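Local coordinates for protein putative alcohol dehydrogenase (Sinorhizobium meliloti, PDB 4J6F) that probably acts as an oxidoreductase of the medium-chain dehydrogenase/reductase family, perhaps oxidising alcohols with a nicotinamide coenzyme, though its actual substrate is not established, at residues T96-G101 / D150-G155; P107-T112 / G157-Y162; D137-N142 / S328-R333. All coordinates share one frame; numbering follows the deposited sequence.

Contact 1 (T96-G101 / D150-G155); sequences TWRRHG and DIDYMG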
loop_
_atom_site.group_PDB
_atom_site.type_symbol
_atom_site.label_atom_id
_atom_site.label_comp_id
_atom_site.label_asym_id
_atom_site.label_seq_id
_atom_site.Cartn_x
_atom_site.Cartn_y
_atom_site.Cartn_z
ATOM N N THR A 96 10.005 21.299 -5.224
ATOM C CA THR A 96 10.886 20.439 -4.442
ATOM C C THR A 96 10.050 19.346 -3.817
ATOM O O THR A 96 8.835 19.390 -3.869
ATOM C CB THR A 96 11.619 21.167 -3.308
ATOM O OG1 THR A 96 10.754 22.130 -2.711
ATOM C CG2 THR A 96 12.849 21.844 -3.829
ATOM N N TRP A 97 10.705 18.339 -3.267
ATOM C CA TRP A 97 9.995 17.216 -2.700
ATOM C C TRP A 97 9.210 17.664 -1.483
ATOM O O TRP A 97 8.168 17.076 -1.150
ATOM C CB TRP A 97 10.968 16.099 -2.346
ATOM C CG TRP A 97 11.881 16.455 -1.252
ATOM C CD1 TRP A 97 13.077 17.065 -1.370
ATOM C CD2 TRP A 97 11.669 16.228 0.147
ATOM N NE1 TRP A 97 13.638 17.236 -0.128
ATOM C CE2 TRP A 97 12.790 16.730 0.821
ATOM C CE3 TRP A 97 10.635 15.650 0.894
ATOM C CZ2 TRP A 97 12.920 16.670 2.207
ATOM C CZ3 TRP A 97 10.763 15.593 2.272
ATOM C CH2 TRP A 97 11.903 16.096 2.912
ATOM N N ARG A 98 9.699 18.711 -0.822
ATOM C CA ARG A 98 9.028 19.166 0.374
ATOM C C ARG A 98 7.848 20.034 -0.009
ATOM O O ARG A 98 7.871 21.249 0.191
ATOM C CB ARG A 98 9.982 19.871 1.327
ATOM C CG ARG A 98 9.644 19.571 2.769
ATOM C CD ARG A 98 10.835 19.821 3.663
ATOM N NE ARG A 98 10.611 19.313 5.013
ATOM C CZ ARG A 98 10.010 19.987 5.992
ATOM N NH1 ARG A 98 9.859 19.416 7.183
ATOM N NH2 ARG A 98 9.561 21.223 5.787
ATOM N N ARG A 99 6.814 19.391 -0.550
ATOM C CA ARG A 99 5.662 20.094 -1.118
ATOM C C ARG A 99 4.950 21.036 -0.139
ATOM O O ARG A 99 4.399 22.040 -0.561
ATOM C CB ARG A 99 4.653 19.109 -1.705
ATOM C CG ARG A 99 5.136 18.330 -2.920
ATOM C CD ARG A 99 4.257 17.105 -3.159
ATOM N NE ARG A 99 4.373 16.517 -4.498
ATOM C CZ ARG A 99 3.620 15.503 -4.940
ATOM N NH1 ARG A 99 2.697 14.936 -4.147
ATOM N NH2 ARG A 99 3.797 15.037 -6.174
ATOM N N HIS A 100 4.966 20.727 1.158
ATOM C CA HIS A 100 4.135 21.486 2.097
ATOM C C HIS A 100 4.889 22.291 3.156
ATOM O O HIS A 100 4.280 22.873 4.051
ATOM C CB HIS A 100 3.070 20.575 2.719
ATOM C CG HIS A 100 2.127 20.001 1.708
ATOM N ND1 HIS A 100 1.077 20.720 1.178
ATOM C CD2 HIS A 100 2.105 18.793 1.096
ATOM C CE1 HIS A 100 0.440 19.975 0.292
ATOM N NE2 HIS A 100 1.045 18.801 0.225
ATOM N N GLY A 101 6.208 22.352 3.033
ATOM C CA GLY A 101 7.024 23.205 3.889
ATOM C C GLY A 101 8.295 23.483 3.130
ATOM O O GLY A 101 9.310 22.803 3.329
ATOM N N ASP A 150 7.561 14.842 9.342
ATOM C CA ASP A 150 8.051 16.221 9.188
ATOM C C ASP A 150 9.506 16.292 8.750
ATOM O O ASP A 150 10.117 17.355 8.826
ATOM C CB ASP A 150 7.884 17.021 10.488
ATOM C CG ASP A 150 6.426 17.171 10.917
ATOM O OD1 ASP A 150 5.543 17.324 10.043
ATOM O OD2 ASP A 150 6.161 17.147 12.143
ATOM N N ILE A 151 10.055 15.171 8.289
ATOM C CA ILE A 151 11.464 15.097 7.940
ATOM C C ILE A 151 11.883 16.115 6.885
ATOM O O ILE A 151 11.069 16.563 6.070
ATOM C CB ILE A 151 11.870 13.712 7.420
ATOM C CG1 ILE A 151 10.926 13.270 6.302
ATOM C CG2 ILE A 151 11.927 12.711 8.562
ATOM C CD1 ILE A 151 11.399 12.050 5.550
ATOM N N ASP A 152 13.167 16.467 6.936
ATOM C CA ASP A 152 13.845 17.268 5.937
ATOM C C ASP A 152 15.252 16.665 5.829
ATOM O O ASP A 152 15.540 15.646 6.483
ATOM C CB ASP A 152 13.891 18.715 6.415
ATOM C CG ASP A 152 14.005 19.720 5.273
ATOM O OD1 ASP A 152 14.430 19.337 4.152
ATOM O OD2 ASP A 152 13.679 20.907 5.524
ATOM N N TYR A 153 16.127 17.254 5.012
ATOM C CA TYR A 153 17.529 16.797 4.980
ATOM C C TYR A 153 18.542 17.857 4.630
ATOM O O TYR A 153 18.231 18.845 3.967
ATOM C CB TYR A 153 17.724 15.590 4.056
ATOM C CG TYR A 153 17.624 15.868 2.576
ATOM C CD1 TYR A 153 18.709 16.361 1.859
ATOM C CD2 TYR A 153 16.445 15.610 1.875
ATOM C CE1 TYR A 153 18.619 16.605 0.485
ATOM C CE2 TYR A 153 16.344 15.854 0.505
ATOM C CZ TYR A 153 17.431 16.344 -0.188
ATOM O OH TYR A 153 17.337 16.565 -1.543
HETATM N N MSE A 154 19.769 17.617 5.070
HETATM C CA MSE A 154 20.907 18.479 4.763
HETATM C C MSE A 154 21.232 18.370 3.307
HETATM O O MSE A 154 21.415 17.278 2.782
HETATM C CB MSE A 154 22.074 18.041 5.630
HETATM C CG MSE A 154 21.468 17.744 6.985
HETATM SE SE MSE A 154 22.657 18.291 8.435
HETATM C CE MSE A 154 22.135 16.894 9.714
ATOM N N GLY A 155 21.322 19.521 2.655
ATOM C CA GLY A 155 21.422 19.593 1.214
ATOM C C GLY A 155 20.090 20.046 0.623
ATOM O O GLY A 155 20.019 20.405 -0.559
#
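Arg-98 and Trp-97 meet the short strand 152-153 of the GroES-like domain, the catalytic domain of medium-chain dehydrogenases. Arg-98 is the centre of an inverse gamma turn and the first residue of a type I beta turn that ends at Gly-101. Its CB lies over one face of the neighbouring Trp-97 ring. From there the chain runs extended from CG to NE (chi3 -170°), with CD passing 3.6 Å from Asp-152 CG. NE gives a fairly straight bond to Ile-151 O (3.0 Å, 161°), and NH1 reaches the same oxygen less favourably, from the same face of that carbonyl. NH1 also donates to Asp-150 O, while NH2 turns back to Gly-101 O at 2.9 Å. Arginine suits this place because one flat group can serve three backbone carbonyls around its edge. The carboxylate of Asp-152 lies over a face of the guanidinium, the two planes only 10° apart, so the pair attract by charge alone; OD2 has its hydrogen bond with Thr-103 instead. Trp-97 packs beside it, against Leu-320 of the second subunit. Its five-membered ring runs nearly parallel to the Tyr-153 ring but slid aside, with centroids 5.2 Å apart. At the other end of the indole, CH2 meets Ile-151 O edge-on, 3.3 Å away.

Contact 2 (P107-T112 / G157-Y162); sequences PRIQGT and GRDGGY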
loop_
_atom_site.group_PDB
_atom_site.type_symbol
_atom_site.label_atom_id
_atom_site.label_comp_id
_atom_site.label_asym_id
_atom_site.label_seq_id
_atom_site.Cartn_x
_atom_site.Cartn_y
_atom_site.Cartn_z
ATOM N N PRO A 107 20.957 30.833 -2.663
ATOM C CA PRO A 107 21.668 29.630 -3.120
ATOM C C PRO A 107 21.707 28.525 -2.068
ATOM O O PRO A 107 21.640 28.813 -0.885
ATOM C CB PRO A 107 23.083 30.147 -3.385
ATOM C CG PRO A 107 23.244 31.249 -2.410
ATOM C CD PRO A 107 21.898 31.903 -2.284
ATOM N N ARG A 108 21.817 27.279 -2.509
ATOM C CA ARG A 108 21.882 26.134 -1.598
ATOM C C ARG A 108 23.038 25.234 -1.980
ATOM O O ARG A 108 23.202 24.893 -3.143
ATOM C CB ARG A 108 20.562 25.336 -1.619
ATOM C CG ARG A 108 20.655 23.891 -1.129
ATOM C CD ARG A 108 20.723 23.749 0.395
ATOM N NE ARG A 108 19.503 24.227 1.037
ATOM C CZ ARG A 108 19.410 25.353 1.743
ATOM N NH1 ARG A 108 18.246 25.707 2.275
ATOM N NH2 ARG A 108 20.481 26.112 1.928
ATOM N N ILE A 109 23.846 24.865 -1.001
ATOM C CA ILE A 109 24.827 23.828 -1.222
ATOM C C ILE A 109 24.125 22.487 -1.026
ATOM O O ILE A 109 23.634 22.190 0.069
ATOM C CB ILE A 109 26.005 23.930 -0.228
ATOM C CG1 ILE A 109 26.728 25.265 -0.401
ATOM C CG2 ILE A 109 26.962 22.746 -0.413
ATOM C CD1 ILE A 109 27.547 25.694 0.793
ATOM N N GLN A 110 24.082 21.681 -2.079
ATOM C CA GLN A 110 23.505 20.334 -1.987
ATOM C C GLN A 110 24.543 19.307 -1.448
ATOM O O GLN A 110 25.650 19.679 -1.021
ATOM C CB GLN A 110 22.947 19.902 -3.354
ATOM C CG GLN A 110 22.051 20.935 -4.023
ATOM C CD GLN A 110 21.393 20.419 -5.281
ATOM O OE1 GLN A 110 21.798 20.776 -6.386
ATOM N NE2 GLN A 110 20.369 19.565 -5.126
ATOM N N GLY A 111 24.189 18.023 -1.473
ATOM C CA GLY A 111 25.106 16.970 -1.053
ATOM C C GLY A 111 24.644 16.387 0.257
ATOM O O GLY A 111 24.574 17.093 1.263
ATOM N N THR A 112 24.261 15.118 0.219
ATOM C CA THR A 112 23.713 14.423 1.370
ATOM C C THR A 112 24.679 13.502 2.089
ATOM O O THR A 112 24.694 13.445 3.305
ATOM C CB THR A 112 22.484 13.595 0.963
ATOM O OG1 THR A 112 22.772 12.881 -0.234
ATOM C CG2 THR A 112 21.320 14.485 0.700
ATOM N N GLY A 157 17.064 21.410 3.226
ATOM C CA GLY A 157 16.609 22.425 4.182
ATOM C C GLY A 157 17.700 23.302 4.773
ATOM O O GLY A 157 17.416 24.248 5.500
ATOM N N ARG A 158 18.947 23.006 4.417
ATOM C CA ARG A 158 20.135 23.495 5.105
ATOM C C ARG A 158 21.309 23.081 4.213
ATOM O O ARG A 158 21.216 22.087 3.490
ATOM C CB ARG A 158 20.199 22.751 6.431
ATOM C CG ARG A 158 21.107 23.282 7.495
ATOM C CD ARG A 158 21.371 22.132 8.456
ATOM N NE ARG A 158 21.469 22.526 9.867
ATOM C CZ ARG A 158 22.511 23.149 10.419
ATOM N NH1 ARG A 158 22.485 23.427 11.704
ATOM N NH2 ARG A 158 23.580 23.503 9.709
ATOM N N ASP A 159 22.412 23.823 4.243
ATOM C CA ASP A 159 23.537 23.529 3.351
ATOM C C ASP A 159 24.196 22.169 3.587
ATOM O O ASP A 159 24.361 21.761 4.719
ATOM C CB ASP A 159 24.560 24.646 3.415
ATOM C CG ASP A 159 24.133 25.870 2.621
ATOM O OD1 ASP A 159 23.413 25.726 1.597
ATOM O OD2 ASP A 159 24.529 26.985 3.019
ATOM N N GLY A 160 24.566 21.480 2.503
ATOM C CA GLY A 160 25.132 20.117 2.555
ATOM C C GLY A 160 26.610 20.016 2.224
ATOM O O GLY A 160 27.369 20.937 2.486
ATOM N N GLY A 161 27.026 18.901 1.637
ATOM C CA GLY A 161 28.454 18.603 1.495
ATOM C C GLY A 161 29.205 18.959 0.215
ATOM O O GLY A 161 30.391 18.642 0.087
ATOM N N TYR A 162 28.557 19.610 -0.736
ATOM C CA TYR A 162 29.284 20.048 -1.917
ATOM C C TYR A 162 29.950 21.388 -1.657
ATOM O O TYR A 162 29.706 22.366 -2.339
ATOM C CB TYR A 162 28.355 20.134 -3.115
ATOM C CG TYR A 162 27.800 18.803 -3.527
ATOM C CD1 TYR A 162 28.540 17.653 -3.372
ATOM C CD2 TYR A 162 26.536 18.697 -4.066
ATOM C CE1 TYR A 162 28.035 16.431 -3.741
ATOM C CE2 TYR A 162 26.024 17.479 -4.434
ATOM C CZ TYR A 162 26.781 16.353 -4.269
ATOM O OH TYR A 162 26.282 15.145 -4.647
#
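Ile-109 and Asp-159 bring together two irregular loops of the GroES-like domain, one leading into strand 113-121 and the other into strand 165-169. The tight part is built on backbone and glycine. Gly-160 N bonds to Ile-109 O (2.7 Å), Gly-161 N to Gly-111 O (3.1 Å) and Tyr-162 N to Gln-110 O (2.9 Å). Glycines fit here: a CB on Gly-160 would run into Gly-111 O, and one on Gly-111 into Tyr-162 N. The bare CA of Gly-111 can instead sit over the face of the Tyr-162 ring, a CH-pi contact, while the phenol oxygen is held by Asp-77. Branched Ile-109 presses CG2 against Tyr-162 CB and O, and strand 33-39 covers this apolar side chain.

Toward Pro-107 and Gly-157 the contact thins and solvent comes nearer; the Arg-158 side chain leaves the backbone away from the other loop, and its NH1 forms a salt bridge with Glu-63. Charge takes over from packing. Arg-108 folds back, bent at chi2 (77°) and chi3 (64°), which lays its guanidinium over the backbone N of Arg-158 and lets NE donate a hydrogen bond to His-156 O. Replacing Arg-108 with a leucine would probably leave the Asp-159 carboxylate without its countercharge and His-156 O without its donor. Asp-159 OD1 is gripped from opposite faces of the carboxylate plane, by Arg-108 NH2 at 3.0 Å and by Ile-109 N at 2.8 Å.

Contact 3 (D137-N142 / S328-R333); sequences DFSIYN and SSQGSR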
loop_
_atom_site.group_PDB
_atom_site.type_symbol
_atom_site.label_atom_id
_atom_site.label_comp_id
_atom_site.label_asym_id
_atom_site.label_seq_id
_atom_site.Cartn_x
_atom_site.Cartn_y
_atom_site.Cartn_z
ATOM N N ASP A 137 24.904 12.033 9.305
ATOM C CA ASP A 137 23.533 11.597 9.072
ATOM C C ASP A 137 22.798 12.795 8.484
ATOM O O ASP A 137 22.589 13.794 9.163
ATOM C CB ASP A 137 22.872 11.151 10.375
ATOM C CG ASP A 137 21.377 10.897 10.224
ATOM O OD1 ASP A 137 20.825 11.052 9.107
ATOM O OD2 ASP A 137 20.748 10.535 11.237
ATOM N N PHE A 138 22.409 12.700 7.222
ATOM C CA PHE A 138 21.826 13.843 6.524
ATOM C C PHE A 138 20.427 14.252 7.034
ATOM O O PHE A 138 19.923 15.315 6.660
ATOM C CB PHE A 138 21.851 13.622 4.989
ATOM C CG PHE A 138 20.760 12.713 4.462
ATOM C CD1 PHE A 138 20.526 11.450 5.019
ATOM C CD2 PHE A 138 19.972 13.113 3.387
ATOM C CE1 PHE A 138 19.531 10.616 4.520
ATOM C CE2 PHE A 138 18.968 12.279 2.878
ATOM C CZ PHE A 138 18.754 11.024 3.442
ATOM N N SER A 139 19.813 13.428 7.888
ATOM C CA SER A 139 18.410 13.629 8.290
ATOM C C SER A 139 18.181 14.831 9.178
ATOM O O SER A 139 18.936 15.053 10.121
ATOM C CB SER A 139 17.884 12.417 9.030
ATOM O OG SER A 139 18.077 11.252 8.269
ATOM N N ILE A 140 17.146 15.611 8.866
ATOM C CA ILE A 140 16.583 16.568 9.823
ATOM C C ILE A 140 15.248 15.962 10.222
ATOM O O ILE A 140 14.345 15.886 9.410
ATOM C CB ILE A 140 16.371 17.966 9.218
ATOM C CG1 ILE A 140 17.656 18.464 8.575
ATOM C CG2 ILE A 140 15.891 18.945 10.276
ATOM C CD1 ILE A 140 17.418 19.562 7.556
ATOM N N TYR A 141 15.124 15.494 11.451
ATOM C CA TYR A 141 13.934 14.742 11.811
ATOM C C TYR A 141 12.780 15.654 12.121
ATOM O O TYR A 141 11.643 15.341 11.783
ATOM C CB TYR A 141 14.214 13.816 12.990
ATOM C CG TYR A 141 15.172 12.726 12.626
ATOM C CD1 TYR A 141 14.727 11.567 11.999
ATOM C CD2 TYR A 141 16.537 12.869 12.864
ATOM C CE1 TYR A 141 15.614 10.564 11.647
ATOM C CE2 TYR A 141 17.430 11.872 12.512
ATOM C CZ TYR A 141 16.962 10.725 11.907
ATOM O OH TYR A 141 17.844 9.735 11.561
ATOM N N ASN A 142 13.045 16.699 12.878
ATOM C CA ASN A 142 12.044 17.690 13.182
ATOM C C ASN A 142 11.020 17.182 14.175
ATOM O O ASN A 142 10.036 17.850 14.448
ATOM C CB ASN A 142 11.377 18.166 11.909
ATOM C CG ASN A 142 12.192 19.202 11.196
ATOM O OD1 ASN A 142 12.749 20.093 11.815
ATOM N ND2 ASN A 142 12.271 19.086 9.890
ATOM N N SER A 328 7.820 5.333 0.704
ATOM C CA SER A 328 8.737 5.599 1.808
ATOM C C SER A 328 9.863 6.573 1.403
ATOM O O SER A 328 10.344 6.511 0.275
ATOM C CB SER A 328 9.287 4.248 2.275
ATOM O OG SER A 328 10.589 4.329 2.806
ATOM N N SER A 329 10.251 7.493 2.299
ATOM C CA SER A 329 11.443 8.363 2.098
ATOM C C SER A 329 12.325 8.351 3.319
ATOM O O SER A 329 11.826 8.411 4.450
ATOM C CB SER A 329 11.090 9.829 1.860
ATOM O OG SER A 329 9.913 9.955 1.115
ATOM N N GLN A 330 13.628 8.281 3.092
ATOM C CA GLN A 330 14.638 8.359 4.133
ATOM C C GLN A 330 14.439 7.287 5.178
ATOM O O GLN A 330 14.141 6.163 4.835
ATOM C CB GLN A 330 14.656 9.751 4.746
ATOM C CG GLN A 330 14.873 10.839 3.715
ATOM C CD GLN A 330 14.985 12.218 4.314
ATOM O OE1 GLN A 330 14.876 13.212 3.619
ATOM N NE2 GLN A 330 15.210 12.283 5.602
ATOM N N GLY A 331 14.561 7.621 6.452
ATOM C CA GLY A 331 14.394 6.579 7.456
ATOM C C GLY A 331 14.432 7.111 8.865
ATOM O O GLY A 331 14.610 8.299 9.081
ATOM N N SER A 332 14.260 6.228 9.834
ATOM C CA SER A 332 14.205 6.646 11.223
ATOM C C SER A 332 15.589 6.568 11.863
ATOM O O SER A 332 16.499 5.943 11.323
ATOM C CB SER A 332 13.246 5.744 11.976
ATOM O OG SER A 332 13.872 4.499 12.210
ATOM N N ARG A 333 15.734 7.189 13.030
ATOM C CA ARG A 333 16.968 7.077 13.813
ATOM C C ARG A 333 17.413 5.635 14.036
ATOM O O ARG A 333 18.597 5.339 13.936
ATOM C CB ARG A 333 16.828 7.787 15.157
ATOM C CG ARG A 333 16.665 9.284 15.035
ATOM C CD ARG A 333 16.540 9.908 16.410
ATOM N NE ARG A 333 15.334 10.715 16.454
ATOM C CZ ARG A 333 15.321 12.036 16.422
ATOM N NH1 ARG A 333 14.165 12.677 16.449
ATOM N NH2 ARG A 333 16.461 12.708 16.387
HETATM O O HOH W 1 15.538 10.286 7.626
#
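A water-bridged seam between the catalytic domain and the coenzyme-binding domain, lying beside bound glycerol, joins Ser-139 and Tyr-141 to Gln-330, Gly-331 and Arg-333. No direct hydrogen bond crosses it. Water 1 donates to Ser-139 OG (2.8 Å) and to Gly-331 O (2.6 Å), and accepts from Gln-330 NE2 (2.9 Å). Serine suits this spot because its small hydroxyl can take the water's proton while giving its own to Asp-137 OD1. That oxygen also accepts from Ser-139 N, closing an Asx turn, and the other carboxylate oxygen, OD2, takes the Tyr-141 hydroxyl on its syn side at 3.0 Å. The ring of Tyr-141 is also packed on both faces. Ser-139 CB lies against one face, and Arg-333 covers the opposite one. There, CG of Arg-333 makes a CH-pi contact, 3.7 Å from the ring centroid; a bend at chi3 (-126°) then brings the guanidinium back over the CG and CD2 side of the ring. The stack is off-centre, its planes 28° apart, and combines cation-pi attraction with flat packing. Gly-331 O approaches the same ring at its edge, near CE1. Farther along, Phe-138 CZ touches the aliphatic CG of Gln-330, whose extended chain carries OE1 to a hydrogen bond with a glycerol, probably from the crystallisation liquor. Phe-138 and Ser-139 also pack on helix 189-201, strand 133-140 pairs with strand 152-153, and Ser-332 is the N-cap of helix 333-344.

The three contacts form one connected region. Contacts 1 and 3, with centres about 10 Å apart, share a sheet: backbone hydrogen bonds Asp-152 N to Ile-140 O and Met-154 N to Phe-138 O (2.8 Å each) pair the antiparallel strands. Contact 2, about 13 Å from contact 1 and 15 Å from contact 3 between centres, touches both through Thr-112, whose CG2 packs against Tyr-153 CD1 and Phe-138 CD2. Glycerol, probably from the crystallisation liquor, approaches the side chains of both Trp-97 and Gln-330 to about 3 Å, consistent with contacts 1 and 3 bordering a pocket in the interdomain cleft. Both also touch the second subunit, whereas contact 2 does not.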